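Local coordinates for protein hydratase ChsH2 (Mycobacterium tuberculosis SUMu008, PDB 4W78) that probably pairs with ChsH1 in a MaoC-like enoyl-CoA hydratase complex that adds water to a CoA-linked intermediate of cholesterol side-chain breakdown, at residues 102-107 / 122-127. Numbering follows the deposited sequence.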
loop_
_atom_site.group_PDB
_atom_site.type_symbol
_atom_site.label_atom_id
_atom_site.label_comp_id
_atom_site.label_asym_id
_atom_site.label_seq_id
_atom_site.Cartn_x
_atom_site.Cartn_y
_atom_site.Cartn_z
ATOM N N GLY F 102 -26.988 27.637 4.140
ATOM C CA GLY F 102 -26.546 26.391 3.534
ATOM C C GLY F 102 -25.120 25.988 3.911
ATOM O O GLY F 102 -24.760 24.801 3.866
ATOM N N LEU F 103 -24.339 26.985 4.295
ATOM C CA LEU F 103 -22.928 26.779 4.618
ATOM C C LEU F 103 -22.745 26.594 6.130
ATOM O O LEU F 103 -23.115 27.453 6.920
ATOM C CB LEU F 103 -22.121 27.977 4.125
ATOM C CG LEU F 103 -20.617 27.981 4.367
ATOM C CD1 LEU F 103 -19.953 26.846 3.612
ATOM C CD2 LEU F 103 -20.045 29.329 3.941
ATOM N N ILE F 104 -22.162 25.460 6.497
ATOM C CA ILE F 104 -22.061 25.065 7.895
ATOM C C ILE F 104 -20.598 24.992 8.277
ATOM O O ILE F 104 -19.772 24.583 7.471
ATOM C CB ILE F 104 -22.700 23.679 8.094
ATOM C CG1 ILE F 104 -24.195 23.760 7.798
ATOM C CG2 ILE F 104 -22.469 23.141 9.501
ATOM C CD1 ILE F 104 -24.753 22.543 7.143
ATOM N N THR F 105 -20.290 25.396 9.499
ATOM C CA THR F 105 -18.956 25.209 10.049
ATOM C C THR F 105 -19.014 24.241 11.224
ATOM O O THR F 105 -19.859 24.370 12.111
ATOM C CB THR F 105 -18.334 26.542 10.496
ATOM O OG1 THR F 105 -18.320 27.445 9.385
ATOM C CG2 THR F 105 -16.901 26.320 10.968
ATOM N N VAL F 106 -18.122 23.258 11.206
ATOM C CA VAL F 106 -18.063 22.257 12.255
ATOM C C VAL F 106 -16.681 22.256 12.885
ATOM O O VAL F 106 -15.667 22.215 12.172
ATOM C CB VAL F 106 -18.331 20.840 11.698
ATOM C CG1 VAL F 106 -18.180 19.800 12.795
ATOM C CG2 VAL F 106 -19.709 20.765 11.069
ATOM N N LYS F 107 -16.633 22.302 14.213
ATOM C CA LYS F 107 -15.376 22.133 14.945
ATOM C C LYS F 107 -15.229 20.685 15.364
ATOM O O LYS F 107 -16.147 20.099 15.930
ATOM C CB LYS F 107 -15.328 23.040 16.185
ATOM C CG LYS F 107 -14.058 22.816 17.008
ATOM C CD LYS F 107 -14.016 23.689 18.239
ATOM C CE LYS F 107 -12.703 23.481 18.980
ATOM N NZ LYS F 107 -12.609 24.347 20.180
ATOM N N VAL F 122 -14.093 22.614 9.840
ATOM C CA VAL F 122 -14.531 22.113 8.548
ATOM C C VAL F 122 -15.701 22.957 8.056
ATOM O O VAL F 122 -16.650 23.200 8.803
ATOM C CB VAL F 122 -15.000 20.655 8.657
ATOM C CG1 VAL F 122 -15.424 20.102 7.295
ATOM C CG2 VAL F 122 -13.899 19.791 9.281
ATOM N N GLU F 123 -15.623 23.414 6.813
ATOM C CA GLU F 123 -16.727 24.150 6.200
ATOM C C GLU F 123 -17.340 23.266 5.131
ATOM O O GLU F 123 -16.637 22.646 4.349
ATOM C CB GLU F 123 -16.237 25.457 5.591
ATOM C CG GLU F 123 -15.755 26.460 6.623
ATOM C CD GLU F 123 -15.311 27.759 5.986
ATOM O OE1 GLU F 123 -15.042 27.745 4.764
ATOM O OE2 GLU F 123 -15.237 28.788 6.695
ATOM N N LEU F 124 -18.664 23.191 5.104
ATOM C CA LEU F 124 -19.321 22.314 4.162
ATOM C C LEU F 124 -20.689 22.878 3.866
ATOM O O LEU F 124 -21.190 23.715 4.609
ATOM C CB LEU F 124 -19.488 20.908 4.748
ATOM C CG LEU F 124 -20.447 20.727 5.927
ATOM C CD1 LEU F 124 -21.002 19.308 5.943
ATOM C CD2 LEU F 124 -19.770 21.036 7.254
ATOM N N SER F 125 -21.276 22.418 2.771
ATOM C CA SER F 125 -22.677 22.694 2.501
ATOM C C SER F 125 -23.412 21.375 2.646
ATOM O O SER F 125 -22.879 20.314 2.317
ATOM C CB SER F 125 -22.848 23.245 1.095
ATOM O OG SER F 125 -22.622 22.223 0.148
ATOM N N MET F 126 -24.632 21.431 3.162
ATOM C CA MET F 126 -25.399 20.220 3.355
ATOM C C MET F 126 -26.758 20.423 2.715
ATOM O O MET F 126 -27.257 21.544 2.643
ATOM C CB MET F 126 -25.548 19.902 4.844
ATOM C CG MET F 126 -25.759 18.423 5.142
ATOM S SD MET F 126 -26.016 18.088 6.898
ATOM C CE MET F 126 -24.770 19.126 7.622
ATOM N N ARG F 127 -27.345 19.335 2.239
ATOM C CA ARG F 127 -28.613 19.398 1.533
ATOM C C ARG F 127 -29.715 18.849 2.421
ATOM O O ARG F 127 -29.443 18.112 3.366
ATOM C CB ARG F 127 -28.514 18.577 0.252
ATOM C CG ARG F 127 -29.534 18.898 -0.805
ATOM C CD ARG F 127 -29.379 17.911 -1.945
ATOM N NE ARG F 127 -29.583 16.537 -1.490
ATOM C CZ ARG F 127 -29.230 15.458 -2.181
ATOM N NH1 ARG F 127 -28.635 15.589 -3.357
ATOM N NH2 ARG F 127 -29.455 14.250 -1.689
#
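I104 faces L124 across two antiparallel strands and shows how a hydrogen-bonded pair carries apolar packing on one side of a sheet. Its backbone N gives an almost straight bond to L124 O (2.7 Å, 176° at the hydrogen), and L124 N returns one to I104 O at 3.0 Å. In the isoleucine side chain, CB sits beside L124 O (3.8 Å) and 4.0 Å from L124 CD2, and CG2 stays near the same methyl. CG1 lies anti to the carbonyl carbon (chi1 -65°), and a chi2 of 144°, off the usual staggered values, sets CD1 against M126. There CD1 meets M126 CB and, at a tight 3.5 Å, M126 CE, which a bend at chi3 puts in place. L124 CD2 also touches V106 CG2 at 3.8 Å, so a single methyl bridges two residues of the partner strand. V106 and V122 form the next hydrogen-bonded pair. On the other face, T105 and E123 lie side by side, OG1 to CG 3.9 Å, while E123 OE1 is hydrogen-bonded to S75 OG of strand 72-80. V122, L124 and M126 pack on helix 52-67, placing this beta hairpin in the antiparallel sheet that wraps the long helix, the hot-dog fold of MaoC-like hydratases.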